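Local coordinates for polyphosphate kinase (Porphyromonas gingivalis, PDB 2O8R), which makes polyphosphate as an ATP-polyphosphate phosphotransferase, probably by reversibly transferring the terminal phosphate of ATP to a growing chain, at the interface of chains A and B. Sequence-based numbering; all coordinates share one arbitrary frame. Chains: chain A/B, Polyphosphate kinase.

The interface of chains A and B. Residues chain A 382-384, 388, 421; chain B 383-385, 388-389.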
# COMPACT_ATOMS: atom_id res chain seq x y z
N GLU A 382 1.00 7.68 4.83
CA GLU A 382 2.06 6.82 4.36
C GLU A 382 3.30 7.08 5.18
O GLU A 382 3.49 8.17 5.70
CB GLU A 382 2.40 7.12 2.89
CG GLU A 382 1.32 6.74 1.90
CD GLU A 382 1.47 5.32 1.40
OE1 GLU A 382 2.44 5.05 0.65
OE2 GLU A 382 0.63 4.48 1.76
N ASN A 383 4.12 6.05 5.30
CA ASN A 383 5.46 6.16 5.81
C ASN A 383 6.31 6.95 4.83
O ASN A 383 6.11 6.82 3.63
CB ASN A 383 6.06 4.77 5.94
CG ASN A 383 6.07 4.29 7.36
OD1 ASN A 383 6.73 4.89 8.21
ND2 ASN A 383 5.34 3.22 7.63
N SER A 384 7.26 7.74 5.33
CA SER A 384 8.23 8.43 4.48
C SER A 384 9.54 8.76 5.21
O SER A 384 9.57 8.90 6.43
CB SER A 384 7.63 9.71 3.89
OG SER A 384 7.08 10.55 4.90
N SER A 388 10.51 9.55 9.01
CA SER A 388 11.60 8.87 9.67
C SER A 388 12.61 9.84 10.27
O SER A 388 12.99 9.70 11.43
CB SER A 388 12.27 7.92 8.70
OG SER A 388 11.55 6.70 8.64
N ARG A 421 2.47 5.82 16.32
CA ARG A 421 3.88 5.51 16.34
C ARG A 421 4.68 6.80 16.44
O ARG A 421 5.68 6.88 17.16
CB ARG A 421 4.29 4.73 15.10
CG ARG A 421 5.78 4.41 15.07
CD ARG A 421 6.14 3.54 13.89
NE ARG A 421 6.59 4.33 12.75
CZ ARG A 421 6.01 4.33 11.56
NH1 ARG A 421 6.51 5.09 10.60
NH2 ARG A 421 4.95 3.58 11.32
N ASN B 383 4.82 -0.36 2.10
CA ASN B 383 5.66 0.79 2.42
C ASN B 383 5.81 0.91 3.93
O ASN B 383 4.99 1.53 4.61
CB ASN B 383 5.07 2.07 1.82
CG ASN B 383 5.85 3.31 2.20
OD1 ASN B 383 7.08 3.33 2.15
ND2 ASN B 383 5.13 4.35 2.60
N SER B 384 6.88 0.32 4.45
CA SER B 384 7.10 0.19 5.89
C SER B 384 8.15 1.13 6.47
O SER B 384 8.80 1.89 5.74
CB SER B 384 7.50 -1.25 6.20
OG SER B 384 8.65 -1.61 5.47
N SER B 385 8.32 1.07 7.79
CA SER B 385 9.35 1.85 8.50
C SER B 385 10.74 1.54 7.97
O SER B 385 11.61 2.41 7.93
CB SER B 385 9.33 1.50 9.98
OG SER B 385 8.02 1.19 10.41
N SER B 388 11.20 3.28 4.48
CA SER B 388 11.47 4.70 4.76
C SER B 388 12.88 4.97 5.23
O SER B 388 13.43 6.03 4.94
CB SER B 388 10.49 5.24 5.80
OG SER B 388 9.17 4.89 5.44
N ALA B 389 13.45 4.01 5.96
CA ALA B 389 14.81 4.10 6.50
C ALA B 389 15.85 3.95 5.41
O ALA B 389 16.79 4.74 5.32
CB ALA B 389 15.03 3.03 7.58
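The side-chain amide nitrogen ND2 of B:Asn383 donates to the backbone carbonyl O of A:Asn383 at 2.9 Å, nearly straight (167° at the hydrogen), and the acceptor lies almost within the donor's amide plane. B:Asn383 reaches across with CG anti to its backbone N (chi1 176°). In this PPK1-family kinase, whose C-terminal domains resemble phospholipase D, the contact pairs equivalent segments of two copies, the loop before helix 385-395 and that helix's first turn, and chain A adds A:Arg421 from helix 416-425; this pairing may or may not be the biological dimer. The pairing is not symmetric. In the return direction, ND2 of A:Asn383 is 3.5 Å from the backbone O of B:Asn383, a weak bond, and the A:Asn383 side chain lies at the start of chain B's helix 385-395, near B:Ser384 and B:Ser385. Carboxylate oxygen OE1 of A:Glu382 flanks the same B:Asn383 amide, with the two planes 31° apart; at 3.4 Å from ND2 it may add electrostatic attraction. B:Ser388 OG bonds within its own chain to the backbone O of B:Ser384 (3.0 Å), approaching above the carbonyl plane, while its CB meets the hydroxyl OG of A:Ser388 at 3.4 Å. The hydroxyl OG of B:Ser385 sits over the centre of one face of the A:Arg421 guanidinium, 3.9 Å from CZ. NH1 of A:Arg421 is modelled as a hydrogen-bond donor to OD1 of A:Asn383, though the separation is doubtfully short. The patch's centre is about 22 Å from A:His439, the predicted phosphohistidine.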